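Local coordinates for thioredoxin-like fold domain-containing protein (Enterococcus faecalis, PDB 1Z6M), which is of unknown function but has a thioredoxin-like fold with a CxxC sequence at a helix start, consistent with a role in thiol-disulfide exchange, at residues Met31-Asn36 / Arg43-Glu48; Glu51-Ser56 / Val62-Lys67; Leu68-Lys73 / Arg78-His83; Phe149-Ile154 / Phe160-Thr165. All blocks are in the same frame, centred on the assembly; numbering follows the deposited sequence.

Contact 1 of 4, residues Met31-Asn36 / Arg43-Glu48; sequences MIEFIN and RKWFEE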
loop_
_atom_site.group_PDB
_atom_site.type_symbol
_atom_site.label_atom_id
_atom_site.label_comp_id
_atom_site.label_asym_id
_atom_site.label_seq_id
_atom_site.Cartn_x
_atom_site.Cartn_y
_atom_site.Cartn_z
HETATM N N MSE A 31 -2.722 -10.880 -2.394
HETATM C CA MSE A 31 -1.919 -9.838 -3.027
HETATM C C MSE A 31 -1.378 -8.926 -1.941
HETATM O O MSE A 31 -2.147 -8.217 -1.298
HETATM C CB MSE A 31 -2.786 -9.047 -4.013
HETATM C CG MSE A 31 -2.052 -7.928 -4.752
HETATM SE SE MSE A 31 -3.089 -7.093 -6.040
HETATM C CE MSE A 31 -3.530 -8.526 -7.087
ATOM N N ILE A 32 -0.066 -8.950 -1.743
ATOM C CA ILE A 32 0.586 -8.153 -0.704
ATOM C C ILE A 32 1.180 -6.898 -1.330
ATOM O O ILE A 32 1.920 -6.982 -2.307
ATOM C CB ILE A 32 1.667 -8.999 0.014
ATOM C CG1 ILE A 32 0.997 -10.101 0.862
ATOM C CG2 ILE A 32 2.563 -8.125 0.890
ATOM C CD1 ILE A 32 1.910 -11.254 1.223
ATOM N N GLU A 33 0.845 -5.737 -0.775
ATOM C CA GLU A 33 1.239 -4.461 -1.375
ATOM C C GLU A 33 1.933 -3.590 -0.349
ATOM O O GLU A 33 1.284 -3.057 0.561
ATOM C CB GLU A 33 0.008 -3.713 -1.925
ATOM C CG GLU A 33 -0.837 -4.585 -2.828
ATOM C CD GLU A 33 -2.122 -3.956 -3.313
ATOM O OE1 GLU A 33 -2.183 -2.728 -3.590
ATOM O OE2 GLU A 33 -3.083 -4.729 -3.456
ATOM N N PHE A 34 3.242 -3.418 -0.504
ATOM C CA PHE A 34 3.996 -2.466 0.313
ATOM C C PHE A 34 3.988 -1.133 -0.416
ATOM O O PHE A 34 4.513 -1.016 -1.526
ATOM C CB PHE A 34 5.445 -2.934 0.515
ATOM C CG PHE A 34 5.593 -4.095 1.458
ATOM C CD1 PHE A 34 5.425 -5.408 1.008
ATOM C CD2 PHE A 34 5.890 -3.881 2.805
ATOM C CE1 PHE A 34 5.576 -6.488 1.878
ATOM C CE2 PHE A 34 6.030 -4.944 3.676
ATOM C CZ PHE A 34 5.870 -6.244 3.221
ATOM N N ILE A 35 3.368 -0.135 0.201
ATOM C CA ILE A 35 3.213 1.158 -0.439
ATOM C C ILE A 35 3.437 2.287 0.568
ATOM O O ILE A 35 3.353 2.097 1.789
ATOM C CB ILE A 35 1.819 1.350 -1.108
ATOM C CG1 ILE A 35 0.707 1.284 -0.074
ATOM C CG2 ILE A 35 1.588 0.349 -2.274
ATOM C CD1 ILE A 35 -0.629 1.795 -0.619
ATOM N N ASN A 36 3.726 3.469 0.042
ATOM C CA ASN A 36 3.693 4.685 0.841
ATOM C C ASN A 36 2.815 5.662 0.068
ATOM O O ASN A 36 2.998 5.853 -1.136
ATOM C CB ASN A 36 5.113 5.229 1.064
ATOM C CG ASN A 36 5.132 6.504 1.890
ATOM O OD1 ASN A 36 4.622 7.531 1.458
ATOM N ND2 ASN A 36 5.730 6.442 3.083
ATOM N N ARG A 43 1.241 5.783 -6.406
ATOM C CA ARG A 43 0.056 6.394 -7.020
ATOM C C ARG A 43 -0.250 5.763 -8.380
ATOM O O ARG A 43 -1.408 5.441 -8.678
ATOM C CB ARG A 43 0.198 7.919 -7.146
ATOM C CG ARG A 43 -1.004 8.616 -7.791
ATOM C CD ARG A 43 -0.820 10.139 -7.878
ATOM N NE ARG A 43 0.331 10.482 -8.715
ATOM C CZ ARG A 43 0.857 11.696 -8.843
ATOM N NH1 ARG A 43 0.328 12.735 -8.223
ATOM N NH2 ARG A 43 1.918 11.854 -9.617
ATOM N N LYS A 44 0.782 5.587 -9.205
ATOM C CA LYS A 44 0.649 4.966 -10.521
ATOM C C LYS A 44 0.134 3.535 -10.385
ATOM O O LYS A 44 -0.790 3.125 -11.093
ATOM C CB LYS A 44 1.992 4.995 -11.259
ATOM C CG LYS A 44 1.986 4.352 -12.642
ATOM C CD LYS A 44 1.231 5.189 -13.665
ATOM C CE LYS A 44 1.056 4.471 -14.999
ATOM N NZ LYS A 44 2.340 4.201 -15.700
ATOM N N TRP A 45 0.745 2.761 -9.486
ATOM C CA TRP A 45 0.272 1.398 -9.213
ATOM C C TRP A 45 -1.217 1.401 -8.863
ATOM O O TRP A 45 -2.001 0.626 -9.422
ATOM C CB TRP A 45 1.097 0.746 -8.085
ATOM C CG TRP A 45 0.380 -0.385 -7.384
ATOM C CD1 TRP A 45 -0.082 -0.379 -6.090
ATOM C CD2 TRP A 45 -0.029 -1.644 -7.950
ATOM N NE1 TRP A 45 -0.715 -1.568 -5.809
ATOM C CE2 TRP A 45 -0.705 -2.355 -6.932
ATOM C CE3 TRP A 45 0.121 -2.242 -9.208
ATOM C CZ2 TRP A 45 -1.225 -3.639 -7.131
ATOM C CZ3 TRP A 45 -0.393 -3.528 -9.395
ATOM C CH2 TRP A 45 -1.052 -4.205 -8.365
ATOM N N PHE A 46 -1.612 2.278 -7.948
ATOM C CA PHE A 46 -2.993 2.296 -7.490
ATOM C C PHE A 46 -3.968 2.658 -8.602
ATOM O O PHE A 46 -5.020 2.040 -8.723
ATOM C CB PHE A 46 -3.165 3.228 -6.295
ATOM C CG PHE A 46 -3.544 2.526 -5.030
ATOM C CD1 PHE A 46 -2.710 1.567 -4.465
ATOM C CD2 PHE A 46 -4.745 2.825 -4.399
ATOM C CE1 PHE A 46 -3.075 0.925 -3.280
ATOM C CE2 PHE A 46 -5.104 2.191 -3.210
ATOM C CZ PHE A 46 -4.266 1.233 -2.666
ATOM N N GLU A 47 -3.639 3.657 -9.421
ATOM C CA GLU A 47 -4.593 4.043 -10.464
ATOM C C GLU A 47 -4.673 2.992 -11.583
ATOM O O GLU A 47 -5.764 2.674 -12.054
ATOM C CB GLU A 47 -4.330 5.457 -11.007
ATOM C CG GLU A 47 -3.105 5.621 -11.900
ATOM C CD GLU A 47 -3.345 5.285 -13.385
ATOM O OE1 GLU A 47 -2.379 5.357 -14.164
ATOM O OE2 GLU A 47 -4.475 4.933 -13.788
ATOM N N GLU A 48 -3.533 2.436 -12.001
ATOM C CA GLU A 48 -3.526 1.574 -13.179
ATOM C C GLU A 48 -4.158 0.218 -12.895
ATOM O O GLU A 48 -4.659 -0.430 -13.818
ATOM C CB GLU A 48 -2.109 1.409 -13.728
ATOM C CG GLU A 48 -1.224 0.533 -12.864
ATOM C CD GLU A 48 0.247 0.585 -13.222
ATOM O OE1 GLU A 48 0.615 1.189 -14.255
ATOM O OE2 GLU A 48 1.046 0.016 -12.446
#
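The indole N-H of Trp45 donates to Glu33, with NE1 to OE1 at 2.9 Å and an N-H...O angle of 161°. The oxygen lies almost in the indole plane but is met from well above the carboxylate plane, the two planes standing 88° apart. Glu33 is buried, and its other oxygen, OE2, forms a salt bridge with Arg64 of the adjacent strand, so both carboxylate oxygens have partners and its negative charge is probably stabilised. A Met-aromatic contact adds to this: selenomethionine Met31 brings SE to the edge of the same indole, 4.1 Å from CZ2. The remaining contacts are apolar. CD1 of Ile35 packs 3.7 Å from CE1 of Phe46, and Ile35 CG2 lies 4.2 Å from Trp45 CD1. Met31, Glu33 and Ile35 thus form the face of strand 29-35 that receives helix 40-58, as in the beta-alpha-beta unit of thioredoxin-like folds; at the start of this helix Cys39 and Cys42 form a CxxC sequence, consistent with the thioredoxin motif.

Contact 2 of 4, residues Glu51-Ser56 / Val62-Lys67; sequences ELLAQS and VERIIK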
loop_
_atom_site.group_PDB
_atom_site.type_symbol
_atom_site.label_atom_id
_atom_site.label_comp_id
_atom_site.label_asym_id
_atom_site.label_seq_id
_atom_site.Cartn_x
_atom_site.Cartn_y
_atom_site.Cartn_z
ATOM N N GLU A 51 -9.345 -0.830 -11.479
ATOM C CA GLU A 51 -10.500 -1.557 -12.013
ATOM C C GLU A 51 -10.328 -3.073 -11.949
ATOM O O GLU A 51 -11.240 -3.796 -11.513
ATOM C CB GLU A 51 -10.815 -1.086 -13.439
ATOM C CG GLU A 51 -11.376 0.327 -13.473
ATOM C CD GLU A 51 -11.240 0.991 -14.828
ATOM O OE1 GLU A 51 -11.342 0.298 -15.865
ATOM O OE2 GLU A 51 -11.022 2.220 -14.854
ATOM N N LEU A 52 -9.167 -3.556 -12.380
ATOM C CA LEU A 52 -8.915 -4.995 -12.328
ATOM C C LEU A 52 -8.967 -5.513 -10.899
ATOM O O LEU A 52 -9.568 -6.544 -10.634
ATOM C CB LEU A 52 -7.587 -5.383 -12.992
ATOM C CG LEU A 52 -7.176 -6.864 -12.883
ATOM C CD1 LEU A 52 -8.166 -7.775 -13.591
ATOM C CD2 LEU A 52 -5.798 -7.088 -13.453
ATOM N N LEU A 53 -8.352 -4.798 -9.967
ATOM C CA LEU A 53 -8.412 -5.247 -8.581
ATOM C C LEU A 53 -9.808 -5.171 -7.952
ATOM O O LEU A 53 -10.192 -6.055 -7.186
ATOM C CB LEU A 53 -7.375 -4.520 -7.725
ATOM C CG LEU A 53 -5.921 -4.701 -8.173
ATOM C CD1 LEU A 53 -4.992 -4.019 -7.179
ATOM C CD2 LEU A 53 -5.584 -6.176 -8.339
ATOM N N ALA A 54 -10.576 -4.139 -8.287
ATOM C CA ALA A 54 -11.926 -4.044 -7.749
ATOM C C ALA A 54 -12.749 -5.250 -8.192
ATOM O O ALA A 54 -13.440 -5.874 -7.375
ATOM C CB ALA A 54 -12.577 -2.752 -8.166
ATOM N N GLN A 55 -12.639 -5.621 -9.466
ATOM C CA GLN A 55 -13.382 -6.786 -9.937
ATOM C C GLN A 55 -12.874 -8.082 -9.306
ATOM O O GLN A 55 -13.664 -8.956 -8.934
ATOM C CB GLN A 55 -13.340 -6.886 -11.452
ATOM C CG GLN A 55 -14.118 -8.093 -11.942
ATOM C CD GLN A 55 -14.346 -8.095 -13.418
ATOM O OE1 GLN A 55 -14.129 -7.085 -14.101
ATOM N NE2 GLN A 55 -14.803 -9.235 -13.935
ATOM N N SER A 56 -11.550 -8.213 -9.192
ATOM C CA SER A 56 -10.951 -9.434 -8.626
ATOM C C SER A 56 -11.335 -9.629 -7.164
ATOM O O SER A 56 -11.515 -10.758 -6.707
ATOM C CB SER A 56 -9.428 -9.388 -8.753
ATOM O OG SER A 56 -9.007 -9.252 -10.095
ATOM N N VAL A 62 -9.378 -12.515 -5.197
ATOM C CA VAL A 62 -8.236 -11.848 -4.583
ATOM C C VAL A 62 -8.591 -11.210 -3.250
ATOM O O VAL A 62 -9.647 -10.588 -3.111
ATOM C CB VAL A 62 -7.681 -10.751 -5.533
ATOM C CG1 VAL A 62 -6.704 -9.813 -4.813
ATOM C CG2 VAL A 62 -7.027 -11.372 -6.757
ATOM N N GLU A 63 -7.699 -11.387 -2.277
ATOM C CA GLU A 63 -7.676 -10.559 -1.077
ATOM C C GLU A 63 -6.414 -9.709 -1.129
ATOM O O GLU A 63 -5.321 -10.235 -1.333
ATOM C CB GLU A 63 -7.644 -11.415 0.188
ATOM C CG GLU A 63 -7.707 -10.586 1.483
ATOM C CD GLU A 63 -7.486 -11.391 2.757
ATOM O OE1 GLU A 63 -6.874 -12.477 2.706
ATOM O OE2 GLU A 63 -7.923 -10.920 3.834
ATOM N N ARG A 64 -6.567 -8.401 -0.952
ATOM C CA ARG A 64 -5.412 -7.511 -0.895
ATOM C C ARG A 64 -5.043 -7.289 0.549
ATOM O O ARG A 64 -5.924 -7.107 1.402
ATOM C CB ARG A 64 -5.721 -6.165 -1.533
ATOM C CG ARG A 64 -6.164 -6.257 -2.987
ATOM C CD ARG A 64 -6.729 -4.929 -3.461
ATOM N NE ARG A 64 -5.666 -3.938 -3.607
ATOM C CZ ARG A 64 -5.860 -2.673 -3.967
ATOM N NH1 ARG A 64 -7.086 -2.213 -4.188
ATOM N NH2 ARG A 64 -4.817 -1.860 -4.098
ATOM N N ILE A 65 -3.735 -7.311 0.815
ATOM C CA ILE A 65 -3.216 -6.960 2.133
ATOM C C ILE A 65 -2.264 -5.788 1.931
ATOM O O ILE A 65 -1.141 -5.938 1.445
ATOM C CB ILE A 65 -2.529 -8.139 2.870
ATOM C CG1 ILE A 65 -3.447 -9.364 2.936
ATOM C CG2 ILE A 65 -2.124 -7.702 4.272
ATOM C CD1 ILE A 65 -3.263 -10.352 1.771
ATOM N N ILE A 66 -2.762 -4.607 2.282
ATOM C CA ILE A 66 -2.075 -3.357 1.997
ATOM C C ILE A 66 -1.260 -2.949 3.217
ATOM O O ILE A 66 -1.825 -2.719 4.304
ATOM C CB ILE A 66 -3.069 -2.264 1.548
ATOM C CG1 ILE A 66 -3.780 -2.697 0.253
ATOM C CG2 ILE A 66 -2.348 -0.928 1.337
ATOM C CD1 ILE A 66 -5.005 -1.860 -0.098
ATOM N N LYS A 67 0.052 -2.889 3.017
ATOM C CA LYS A 67 1.019 -2.630 4.073
ATOM C C LYS A 67 1.570 -1.231 3.898
ATOM O O LYS A 67 2.357 -0.981 2.982
ATOM C CB LYS A 67 2.120 -3.693 4.038
ATOM C CG LYS A 67 1.535 -5.090 4.306
ATOM C CD LYS A 67 2.566 -6.186 4.197
ATOM C CE LYS A 67 1.939 -7.571 4.324
ATOM N NZ LYS A 67 1.689 -7.996 5.751
#
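Leu53 sets its CD1 methyl over the guanidinium of Arg64, 3.6 Å from CZ, where helix 40-58 packs on strand 62-68 in the second half of a beta-alpha-beta unit of the thioredoxin-like fold. The methyl sits above the centre of the flat group, while CD1 of Ile66 covers the opposite face nearer its rim. The tilt of the buried guanidinium is probably limited by these two methyls, and its NE pairs with Glu33 of strand 29-35. A bend at chi3 (71°) helps lay the guanidinium flat against Leu53 CD1. One turn further along the helix, Ser56 touches the start of the strand: its CB packs 3.7 Å from CG2 of Val62. The hydroxyl OG folds back to donate to Leu52 O, which also accepts from Ser56 N on the other face of its carbonyl plane. Ser56 O is in turn reached by the first N-H of the strand, Val62 N, at 3.2 Å, with an N-H...O angle of 154°.

Contact 3 of 4, residues Leu68-Lys73 / Arg78-His83; sequences LFDKEK and RGNVMH
His83 donates from ND1 to Asp70 OD1, 2.8 Å away, in a His-carboxylate hydrogen bond that ties the loop after strand 62-68 to helix 77-83 of this thioredoxin-like domain. The bond is fairly straight at 163°; the carboxylate oxygen lies close to the imidazole plane and is approached nearly along its C-O bond. Asp70 OD2 is engaged by His84, while NE2 of His83 is hydrogen-bonded to the backbone N of Val37, so both imidazole nitrogens have partners and the ring's rotation is fixed. Leu68 CB lies over one face of the imidazole in a CH-pi contact, 3.7 Å from the centroid, and Gly79 O lies over the opposite face toward the rim. At the ring edge, Phe69 O approaches CE1 and also accepts from Asn36 ND2. Asn80 grips the backbone of Lys71 at two points: its OD1 accepts from Lys71 N, with a weak further bond from Asn36 ND2, and its ND2 donates to Lys71 O, both Lys71 bonds at 2.8 Å. With CG anti to its own carbonyl carbon (chi1 -59°), the amide stacks on the carboxylate of Asp70, the two planes only 15° apart and Asp70 CB 3.4 Å from Asn80 CG.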
loop_
_atom_site.group_PDB
_atom_site.type_symbol
_atom_site.label_atom_id
_atom_site.label_comp_id
_atom_site.label_asym_id
_atom_site.label_seq_id
_atom_site.Cartn_x
_atom_site.Cartn_y
_atom_site.Cartn_z
ATOM N N LEU A 68 1.134 -0.330 4.770
ATOM C CA LEU A 68 1.531 1.080 4.680
ATOM C C LEU A 68 2.888 1.235 5.344
ATOM O O LEU A 68 3.015 1.147 6.568
ATOM C CB LEU A 68 0.459 1.985 5.288
ATOM C CG LEU A 68 -0.908 1.865 4.599
ATOM C CD1 LEU A 68 -1.891 2.807 5.265
ATOM C CD2 LEU A 68 -0.847 2.146 3.110
ATOM N N PHE A 69 3.897 1.407 4.492
ATOM C CA PHE A 69 5.305 1.354 4.870
ATOM C C PHE A 69 5.776 2.787 5.129
ATOM O O PHE A 69 5.967 3.578 4.183
ATOM C CB PHE A 69 6.047 0.714 3.682
ATOM C CG PHE A 69 7.491 0.310 3.923
ATOM C CD1 PHE A 69 8.167 0.553 5.118
ATOM C CD2 PHE A 69 8.191 -0.294 2.877
ATOM C CE1 PHE A 69 9.515 0.170 5.253
ATOM C CE2 PHE A 69 9.513 -0.669 3.015
ATOM C CZ PHE A 69 10.183 -0.430 4.203
ATOM N N ASP A 70 5.936 3.140 6.412
ATOM C CA ASP A 70 6.534 4.456 6.746
ATOM C C ASP A 70 8.007 4.433 6.362
ATOM O O ASP A 70 8.730 3.490 6.716
ATOM C CB ASP A 70 6.414 4.888 8.222
ATOM C CG ASP A 70 4.968 5.011 8.713
ATOM O OD1 ASP A 70 3.985 4.738 7.959
ATOM O OD2 ASP A 70 4.818 5.441 9.887
ATOM N N LYS A 71 8.458 5.475 5.667
ATOM C CA LYS A 71 9.789 5.480 5.075
ATOM C C LYS A 71 10.590 6.665 5.567
ATOM O O LYS A 71 10.027 7.643 6.046
ATOM C CB LYS A 71 9.686 5.537 3.547
ATOM C CG LYS A 71 9.081 4.307 2.888
ATOM C CD LYS A 71 9.967 3.071 2.999
ATOM C CE LYS A 71 11.223 3.165 2.161
ATOM N NZ LYS A 71 12.220 2.188 2.655
ATOM N N GLU A 72 11.909 6.584 5.396
ATOM C CA GLU A 72 12.856 7.570 5.913
ATOM C C GLU A 72 13.054 8.776 5.001
ATOM O O GLU A 72 13.349 9.886 5.479
ATOM C CB GLU A 72 14.213 6.903 6.169
ATOM C CG GLU A 72 14.179 5.867 7.283
ATOM C CD GLU A 72 14.003 6.491 8.657
ATOM O OE1 GLU A 72 14.960 7.114 9.156
ATOM O OE2 GLU A 72 12.913 6.355 9.242
ATOM N N LYS A 73 12.945 8.559 3.692
ATOM C CA LYS A 73 13.211 9.616 2.715
ATOM C C LYS A 73 12.346 10.832 3.027
ATOM O O LYS A 73 11.154 10.696 3.309
ATOM C CB LYS A 73 12.952 9.116 1.287
ATOM C CG LYS A 73 13.151 10.179 0.224
ATOM C CD LYS A 73 13.056 9.608 -1.171
ATOM C CE LYS A 73 12.312 10.535 -2.114
ATOM N NZ LYS A 73 13.044 11.804 -2.399
ATOM N N ARG A 78 6.022 12.689 4.554
ATOM C CA ARG A 78 4.674 13.231 4.460
ATOM C C ARG A 78 3.642 12.098 4.367
ATOM O O ARG A 78 2.569 12.163 4.990
ATOM C CB ARG A 78 4.541 14.179 3.261
ATOM C CG ARG A 78 5.077 15.622 3.487
ATOM C CD ARG A 78 6.443 15.886 2.850
ATOM N NE ARG A 78 7.589 15.478 3.663
ATOM C CZ ARG A 78 8.114 16.196 4.652
ATOM N NH1 ARG A 78 7.569 17.359 5.007
ATOM N NH2 ARG A 78 9.174 15.730 5.301
ATOM N N GLY A 79 3.979 11.059 3.597
ATOM C CA GLY A 79 3.122 9.886 3.497
ATOM C C GLY A 79 2.969 9.190 4.828
ATOM O O GLY A 79 1.882 8.725 5.165
ATOM N N ASN A 80 4.060 9.125 5.588
ATOM C CA ASN A 80 4.003 8.509 6.905
ATOM C C ASN A 80 2.905 9.121 7.769
ATOM O O ASN A 80 2.168 8.411 8.453
ATOM C CB ASN A 80 5.339 8.641 7.657
ATOM C CG ASN A 80 6.518 8.001 6.936
ATOM O OD1 ASN A 80 6.376 7.391 5.879
ATOM N ND2 ASN A 80 7.705 8.145 7.530
ATOM N N VAL A 81 2.806 10.450 7.741
ATOM C CA VAL A 81 1.791 11.145 8.514
ATOM C C VAL A 81 0.410 10.655 8.077
ATOM O O VAL A 81 -0.413 10.282 8.913
ATOM C CB VAL A 81 1.874 12.677 8.336
ATOM C CG1 VAL A 81 0.737 13.364 9.095
ATOM C CG2 VAL A 81 3.233 13.212 8.802
HETATM N N MSE A 82 0.165 10.633 6.766
HETATM C CA MSE A 82 -1.116 10.178 6.241
HETATM C C MSE A 82 -1.464 8.747 6.628
HETATM O O MSE A 82 -2.627 8.442 6.896
HETATM C CB MSE A 82 -1.153 10.349 4.722
HETATM C CG MSE A 82 -1.428 11.775 4.274
HETATM SE SE MSE A 82 -3.186 12.289 4.576
HETATM C CE MSE A 82 -3.088 14.055 4.128
ATOM N N HIS A 83 -0.456 7.875 6.675
ATOM C CA HIS A 83 -0.669 6.485 7.064
ATOM C C HIS A 83 -1.301 6.359 8.438
ATOM O O HIS A 83 -1.946 5.354 8.737
ATOM C CB HIS A 83 0.651 5.734 7.091
ATOM C CG HIS A 83 1.264 5.538 5.744
ATOM N ND1 HIS A 83 2.545 5.063 5.587
ATOM C CD2 HIS A 83 0.773 5.729 4.498
ATOM C CE1 HIS A 83 2.815 4.961 4.298
ATOM N NE2 HIS A 83 1.760 5.368 3.614
#

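Contact 4 of 4, residues Phe149-Ile154 / Phe160-Thr165; sequences FVPTII and FDESVT
The Phe160 ring carries Ile153 on one face, with CB of the isoleucine 3.9 Å from the centroid in a CH-pi contact displaced toward the rim. CG2 of Ile153 also packs on the ring, 3.4 Å from CZ of Phe160. Phe160 reaches this position because its CG lies between the backbone N and the carbonyl carbon (chi1 53°), which folds the ring toward the partner strand; it also stacks with Tyr172 of helix 166-173. In the backbone, Ile153 and Phe160 form an antiparallel hydrogen-bonded pair, each N-H meeting the other's carbonyl O at 2.9 Å, N to O. This pair joins strand 152-155 to strand 158-160 at one edge of the mixed sheet in the thioredoxin-like fold. Just before it, Pro151 follows a cis peptide bond, as does the cis-proline that faces the CxxC motif in thioredoxins; the Pro151 ring touches Tyr41, within the CxxC sequence. Pro151 CD lies 3.3 Å from OE1 of Glu162. Asp161 brings CB to 3.3 Å from Pro151 O and starts a type I turn ending at Val164. Within that turn, Asp161 OD1 accepts from both Ser163 N, forming an Asx turn, and Ser163 OG.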
loop_
_atom_site.group_PDB
_atom_site.type_symbol
_atom_site.label_atom_id
_atom_site.label_comp_id
_atom_site.label_asym_id
_atom_site.label_seq_id
_atom_site.Cartn_x
_atom_site.Cartn_y
_atom_site.Cartn_z
ATOM N N PHE A 149 12.068 -0.770 -1.148
ATOM C CA PHE A 149 11.447 0.204 -2.034
ATOM C C PHE A 149 9.950 0.014 -2.140
ATOM O O PHE A 149 9.417 -1.076 -1.873
ATOM C CB PHE A 149 12.090 0.130 -3.422
ATOM C CG PHE A 149 13.579 0.195 -3.390
ATOM C CD1 PHE A 149 14.332 -0.962 -3.519
ATOM C CD2 PHE A 149 14.225 1.399 -3.169
ATOM C CE1 PHE A 149 15.712 -0.915 -3.456
ATOM C CE2 PHE A 149 15.620 1.454 -3.115
ATOM C CZ PHE A 149 16.351 0.293 -3.253
ATOM N N VAL A 150 9.272 1.084 -2.524
ATOM C CA VAL A 150 7.850 1.017 -2.799
ATOM C C VAL A 150 7.582 1.514 -4.224
ATOM O O VAL A 150 8.370 2.286 -4.774
ATOM C CB VAL A 150 7.013 1.828 -1.769
ATOM C CG1 VAL A 150 7.117 1.194 -0.367
ATOM C CG2 VAL A 150 7.421 3.301 -1.755
ATOM N N PRO A 151 6.497 1.043 -4.849
ATOM C CA PRO A 151 5.657 -0.053 -4.394
ATOM C C PRO A 151 6.350 -1.394 -4.633
ATOM O O PRO A 151 7.035 -1.568 -5.645
ATOM C CB PRO A 151 4.415 0.068 -5.297
ATOM C CG PRO A 151 4.948 0.645 -6.560
ATOM C CD PRO A 151 6.050 1.568 -6.156
ATOM N N THR A 152 6.207 -2.324 -3.690
ATOM C CA THR A 152 6.580 -3.713 -3.916
ATOM C C THR A 152 5.326 -4.543 -3.764
ATOM O O THR A 152 4.711 -4.543 -2.692
ATOM C CB THR A 152 7.676 -4.180 -2.932
ATOM O OG1 THR A 152 8.861 -3.420 -3.169
ATOM C CG2 THR A 152 8.019 -5.638 -3.139
ATOM N N ILE A 153 4.924 -5.205 -4.850
ATOM C CA ILE A 153 3.714 -6.010 -4.866
ATOM C C ILE A 153 4.126 -7.459 -4.999
ATOM O O ILE A 153 4.993 -7.773 -5.820
ATOM C CB ILE A 153 2.741 -5.627 -6.030
ATOM C CG1 ILE A 153 2.627 -4.099 -6.222
ATOM C CG2 ILE A 153 1.365 -6.313 -5.838
ATOM C CD1 ILE A 153 2.109 -3.318 -5.042
ATOM N N ILE A 154 3.509 -8.331 -4.208
ATOM C CA ILE A 154 3.909 -9.723 -4.179
ATOM C C ILE A 154 2.662 -10.600 -4.246
ATOM O O ILE A 154 1.713 -10.423 -3.472
ATOM C CB ILE A 154 4.730 -10.054 -2.905
ATOM C CG1 ILE A 154 6.026 -9.240 -2.877
ATOM C CG2 ILE A 154 5.055 -11.546 -2.833
ATOM C CD1 ILE A 154 6.782 -9.341 -1.576
ATOM N N PHE A 160 6.654 -7.670 -8.151
ATOM C CA PHE A 160 6.571 -6.695 -9.226
ATOM C C PHE A 160 6.279 -5.317 -8.651
ATOM O O PHE A 160 6.182 -5.157 -7.436
ATOM C CB PHE A 160 5.545 -7.129 -10.294
ATOM C CG PHE A 160 4.183 -7.447 -9.742
ATOM C CD1 PHE A 160 3.185 -6.476 -9.737
ATOM C CD2 PHE A 160 3.892 -8.721 -9.247
ATOM C CE1 PHE A 160 1.913 -6.763 -9.243
ATOM C CE2 PHE A 160 2.638 -9.014 -8.749
ATOM C CZ PHE A 160 1.639 -8.042 -8.754
ATOM N N ASP A 161 6.153 -4.318 -9.515
ATOM C CA ASP A 161 5.920 -2.946 -9.061
ATOM C C ASP A 161 5.033 -2.225 -10.062
ATOM O O ASP A 161 4.339 -2.861 -10.853
ATOM C CB ASP A 161 7.261 -2.219 -8.850
ATOM C CG ASP A 161 8.087 -2.111 -10.126
ATOM O OD1 ASP A 161 7.532 -2.304 -11.217
ATOM O OD2 ASP A 161 9.288 -1.792 -10.027
ATOM N N GLU A 162 5.064 -0.899 -10.041
ATOM C CA GLU A 162 4.196 -0.085 -10.892
ATOM C C GLU A 162 4.427 -0.299 -12.386
ATOM O O GLU A 162 3.573 0.068 -13.196
ATOM C CB GLU A 162 4.342 1.402 -10.557
ATOM C CG GLU A 162 5.634 2.091 -11.064
ATOM C CD GLU A 162 6.925 1.631 -10.389
ATOM O OE1 GLU A 162 6.889 1.040 -9.282
ATOM O OE2 GLU A 162 7.996 1.888 -10.987
ATOM N N SER A 163 5.570 -0.875 -12.761
ATOM C CA SER A 163 5.846 -1.130 -14.174
ATOM C C SER A 163 5.001 -2.269 -14.738
ATOM O O SER A 163 4.924 -2.415 -15.952
ATOM C CB SER A 163 7.327 -1.394 -14.422
ATOM O OG SER A 163 7.736 -2.631 -13.868
ATOM N N VAL A 164 4.371 -3.063 -13.873
ATOM C CA VAL A 164 3.543 -4.184 -14.319
ATOM C C VAL A 164 2.475 -3.696 -15.301
ATOM O O VAL A 164 1.907 -2.623 -15.124
ATOM C CB VAL A 164 2.902 -4.906 -13.106
ATOM C CG1 VAL A 164 1.762 -4.080 -12.490
ATOM C CG2 VAL A 164 2.426 -6.299 -13.502
ATOM N N THR A 165 2.215 -4.471 -16.350
ATOM C CA THR A 165 1.090 -4.147 -17.219
ATOM C C THR A 165 -0.147 -4.871 -16.694
ATOM O O THR A 165 -0.036 -5.829 -15.911
ATOM C CB THR A 165 1.339 -4.578 -18.664
ATOM O OG1 THR A 165 1.332 -6.006 -18.706
ATOM C CG2 THR A 165 2.669 -4.030 -19.200
#

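From the N terminus, contact 1 closes the short connection between strand 29-35 and helix 40-58, and contact 2 closes the turn from that helix into strand 62-68, completing the beta-alpha-beta unit. Contact 3 then secures the loop leading to helix 77-83, and contact 4 closes the final hairpin before helix 166-173. The four follow in series, none enclosing or crossing another. Strand 29-35 lies between strands 62-68 and 152-155 and is the common thread: a salt bridge joins contacts 1 and 2, backbone hydrogen bonds join 1 to 4, and Ile35 and Asn36 join 1 to 3. Contacts 3 and 4, about 17 Å apart between centres, still touch through Phe69 and Val150.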